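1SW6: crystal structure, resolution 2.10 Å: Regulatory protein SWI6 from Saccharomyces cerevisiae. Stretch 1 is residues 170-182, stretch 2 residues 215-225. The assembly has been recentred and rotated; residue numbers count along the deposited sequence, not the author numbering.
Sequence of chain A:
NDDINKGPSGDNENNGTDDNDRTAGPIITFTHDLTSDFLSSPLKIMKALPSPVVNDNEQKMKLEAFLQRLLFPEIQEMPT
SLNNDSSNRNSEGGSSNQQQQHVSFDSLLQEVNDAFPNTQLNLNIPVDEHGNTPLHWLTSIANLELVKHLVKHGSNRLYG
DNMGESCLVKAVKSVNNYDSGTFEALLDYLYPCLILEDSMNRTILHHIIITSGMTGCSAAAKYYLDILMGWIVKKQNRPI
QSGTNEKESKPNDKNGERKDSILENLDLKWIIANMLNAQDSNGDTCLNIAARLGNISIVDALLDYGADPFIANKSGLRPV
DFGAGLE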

# COMPACT_ATOMS: atom_id res chain seq x y z
N LYS A 170 -9.75 6.04 -2.93
CA LYS A 170 -8.55 5.88 -2.10
C LYS A 170 -8.64 6.77 -0.87
O LYS A 170 -8.18 6.41 0.21
CB LYS A 170 -7.30 6.21 -2.91
CG LYS A 170 -7.10 5.28 -4.10
CD LYS A 170 -7.21 3.83 -3.64
CE LYS A 170 -7.46 2.89 -4.80
NZ LYS A 170 -7.65 1.51 -4.32
N ALA A 171 -9.25 7.94 -1.05
CA ALA A 171 -9.42 8.87 0.06
C ALA A 171 -10.24 8.24 1.16
O ALA A 171 -9.99 8.48 2.35
CB ALA A 171 -10.10 10.15 -0.43
N VAL A 172 -11.25 7.45 0.80
CA VAL A 172 -12.07 6.87 1.85
C VAL A 172 -11.65 5.49 2.33
O VAL A 172 -12.26 4.94 3.25
CB VAL A 172 -13.57 6.85 1.46
CG1 VAL A 172 -14.05 8.30 1.24
CG2 VAL A 172 -13.79 6.01 0.21
N LYS A 173 -10.59 4.94 1.74
CA LYS A 173 -10.10 3.63 2.18
C LYS A 173 -8.90 3.76 3.11
O LYS A 173 -8.36 2.75 3.57
CB LYS A 173 -9.76 2.75 0.97
CG LYS A 173 -10.99 2.30 0.21
CD LYS A 173 -10.63 1.39 -0.96
CE LYS A 173 -10.09 0.05 -0.48
NZ LYS A 173 -10.01 -0.90 -1.61
N SER A 174 -8.46 5.00 3.37
CA SER A 174 -7.34 5.26 4.29
C SER A 174 -7.77 6.37 5.26
O SER A 174 -8.69 7.15 4.95
CB SER A 174 -6.09 5.68 3.52
OG SER A 174 -6.22 6.99 3.00
N VAL A 175 -7.13 6.44 6.43
CA VAL A 175 -7.50 7.45 7.42
C VAL A 175 -6.79 8.75 7.19
O VAL A 175 -7.05 9.74 7.88
CB VAL A 175 -7.19 7.01 8.86
CG1 VAL A 175 -7.81 5.66 9.15
CG2 VAL A 175 -5.68 7.00 9.09
N ASN A 176 -5.89 8.76 6.22
CA ASN A 176 -5.09 9.94 5.91
C ASN A 176 -5.82 11.26 5.72
O ASN A 176 -5.38 12.29 6.22
CB ASN A 176 -4.22 9.64 4.69
CG ASN A 176 -3.21 8.55 4.95
OD1 ASN A 176 -3.58 7.45 5.40
ND2 ASN A 176 -1.94 8.82 4.68
N ASN A 177 -6.94 11.24 4.99
CA ASN A 177 -7.67 12.48 4.75
C ASN A 177 -8.45 12.96 5.97
O ASN A 177 -8.74 14.15 6.10
CB ASN A 177 -8.57 12.31 3.53
CG ASN A 177 -7.79 12.50 2.23
OD1 ASN A 177 -7.61 13.62 1.78
ND2 ASN A 177 -7.31 11.41 1.65
N TYR A 178 -8.78 12.05 6.87
CA TYR A 178 -9.48 12.41 8.09
C TYR A 178 -8.45 13.02 9.06
O TYR A 178 -8.62 14.11 9.58
CB TYR A 178 -10.13 11.16 8.69
CG TYR A 178 -10.57 11.29 10.14
CD1 TYR A 178 -11.51 12.23 10.54
CD2 TYR A 178 -10.06 10.43 11.10
CE1 TYR A 178 -11.94 12.31 11.86
CE2 TYR A 178 -10.48 10.50 12.42
CZ TYR A 178 -11.41 11.44 12.80
OH TYR A 178 -11.81 11.50 14.11
N ASP A 179 -7.35 12.30 9.28
CA ASP A 179 -6.31 12.78 10.17
C ASP A 179 -5.80 14.15 9.74
O ASP A 179 -5.53 15.01 10.58
CB ASP A 179 -5.13 11.80 10.21
CG ASP A 179 -5.47 10.52 10.94
OD1 ASP A 179 -6.59 10.41 11.49
OD2 ASP A 179 -4.61 9.61 10.98
N SER A 180 -5.69 14.35 8.43
CA SER A 180 -5.20 15.60 7.89
C SER A 180 -6.28 16.66 7.69
O SER A 180 -5.97 17.80 7.37
CB SER A 180 -4.47 15.36 6.56
OG SER A 180 -3.46 14.37 6.71
N GLY A 181 -7.54 16.28 7.88
CA GLY A 181 -8.63 17.23 7.71
C GLY A 181 -8.69 17.87 6.33
O GLY A 181 -9.07 19.03 6.20
N THR A 182 -8.30 17.12 5.31
CA THR A 182 -8.32 17.64 3.94
C THR A 182 -9.49 17.14 3.11
O THR A 182 -9.70 17.61 1.99
CB THR A 182 -7.02 17.26 3.17
OG1 THR A 182 -6.75 15.87 3.35
CG2 THR A 182 -5.84 18.09 3.67
N THR A 215 -10.53 -2.09 11.72
CA THR A 215 -10.07 -1.62 13.02
C THR A 215 -9.40 -0.24 12.95
O THR A 215 -8.53 0.01 12.11
CB THR A 215 -9.07 -2.62 13.63
OG1 THR A 215 -7.98 -2.82 12.72
CG2 THR A 215 -9.76 -3.97 13.91
N GLY A 216 -9.80 0.64 13.85
CA GLY A 216 -9.24 1.98 13.90
C GLY A 216 -9.67 2.94 12.78
O GLY A 216 -9.18 4.06 12.71
N CYS A 217 -10.59 2.51 11.93
CA CYS A 217 -11.04 3.36 10.83
C CYS A 217 -12.51 3.77 10.94
O CYS A 217 -13.06 4.40 10.03
CB CYS A 217 -10.75 2.65 9.51
SG CYS A 217 -8.96 2.33 9.32
N SER A 218 -13.12 3.41 12.07
CA SER A 218 -14.52 3.71 12.36
C SER A 218 -14.77 5.23 12.38
O SER A 218 -15.72 5.72 11.78
CB SER A 218 -14.90 3.08 13.72
OG SER A 218 -16.13 3.55 14.22
N ALA A 219 -13.89 5.97 13.06
CA ALA A 219 -14.01 7.42 13.15
C ALA A 219 -13.89 8.08 11.77
O ALA A 219 -14.71 8.93 11.42
CB ALA A 219 -12.94 7.98 14.08
N ALA A 220 -12.88 7.68 11.00
CA ALA A 220 -12.67 8.23 9.66
C ALA A 220 -13.89 8.06 8.76
O ALA A 220 -14.31 9.00 8.09
CB ALA A 220 -11.45 7.57 9.01
N ALA A 221 -14.46 6.86 8.74
CA ALA A 221 -15.62 6.60 7.90
C ALA A 221 -16.83 7.44 8.31
O ALA A 221 -17.60 7.89 7.45
CB ALA A 221 -15.96 5.12 7.91
N LYS A 222 -17.02 7.64 9.60
CA LYS A 222 -18.15 8.44 10.05
C LYS A 222 -17.91 9.85 9.52
O LYS A 222 -18.81 10.49 8.96
CB LYS A 222 -18.20 8.47 11.58
CG LYS A 222 -19.32 9.32 12.18
CD LYS A 222 -20.68 8.64 12.01
CE LYS A 222 -21.72 9.20 12.97
NZ LYS A 222 -21.98 10.66 12.77
N TYR A 223 -16.68 10.32 9.69
CA TYR A 223 -16.28 11.65 9.24
C TYR A 223 -16.48 11.84 7.74
O TYR A 223 -17.03 12.85 7.29
CB TYR A 223 -14.82 11.87 9.59
CG TYR A 223 -14.22 13.16 9.09
CD1 TYR A 223 -14.35 14.34 9.82
CD2 TYR A 223 -13.45 13.19 7.92
CE1 TYR A 223 -13.73 15.52 9.41
CE2 TYR A 223 -12.83 14.36 7.50
CZ TYR A 223 -12.97 15.52 8.26
OH TYR A 223 -12.29 16.65 7.90
N TYR A 224 -16.03 10.86 6.96
CA TYR A 224 -16.16 10.92 5.50
C TYR A 224 -17.63 11.01 5.07
O TYR A 224 -18.00 11.84 4.23
CB TYR A 224 -15.49 9.69 4.87
CG TYR A 224 -13.97 9.67 5.01
CD1 TYR A 224 -13.28 8.47 5.06
CD2 TYR A 224 -13.24 10.87 5.06
CE1 TYR A 224 -11.87 8.45 5.17
CE2 TYR A 224 -11.83 10.86 5.18
CZ TYR A 224 -11.16 9.64 5.23
OH TYR A 224 -9.79 9.60 5.38
N LEU A 225 -18.46 10.16 5.67
CA LEU A 225 -19.88 10.14 5.36
C LEU A 225 -20.55 11.48 5.65
O LEU A 225 -21.25 12.02 4.78
CB LEU A 225 -20.58 9.05 6.16
CG LEU A 225 -22.12 9.03 6.07
CD1 LEU A 225 -22.55 8.94 4.60
CD2 LEU A 225 -22.66 7.84 6.85
O HOH W 1 -12.13 18.30 5.78

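The contact between the two stretches is organised around the hydroxyl of Tyr224, which reaches from the helix of stretch 2 to the turn between the two helical segments of stretch 1. Tyr224 points toward stretch 1 with chi1 in the m well, and its ring lies among Ala171, Val172, Asn177 and Tyr178. At the ring edge, Tyr224 OH donates a hydrogen bond to Ser174 O (2.7 Å), a carbonyl in the loop. The same oxygen accepts a weak hydrogen bond from Tyr178 N (3.0 Å; N-H...O angle 125°), and Tyr178 N also makes a weak bond to Val175 O (3.1 Å) within its own stretch. Asn177 N lies 3.3 Å from Tyr224 OH. A buried phenol thus uses its hydroxyl on backbone groups, while its ring carbons meet apolar atoms, with Val172 CG1 3.9 Å from Tyr224 CD1.

Tyr178 answers from stretch 1, its side chain seated among Ala219, Ala220, Tyr223 and Tyr224. Ala220 CA lies over one face of the Tyr178 ring, 4.0 Å from its centroid, in a CH-pi contact; the Ala220 methyl also touches the ring, CB lying 3.8 Å from Tyr178 CD2, so a small residue suits this closely packed place. The rings of Tyr178 and Tyr223 meet obliquely, their planes at 57°, with Tyr178 CD1 3.2 Å from Tyr223 CG. Nearby, Val175 CG1 packs 3.5 Å from Cys217 SG and 4.1 Å from Ala220 CB.

At the far end, a water links the stretches: it lies 2.7 Å from Tyr223 OH and donates a weak hydrogen bond to Gly181 O (3.2 Å). Gly181, with its positive phi, closes the preceding helix in a Schellman motif, a conformation that favours glycine. Local bonds satisfy neighbouring polar side chains: Ser180 OG donates to Asn176 O (2.9 Å), and Thr182 OG1 to Asn177 OD1 (2.9 Å). In all, 523 Å² is buried, counting both sides.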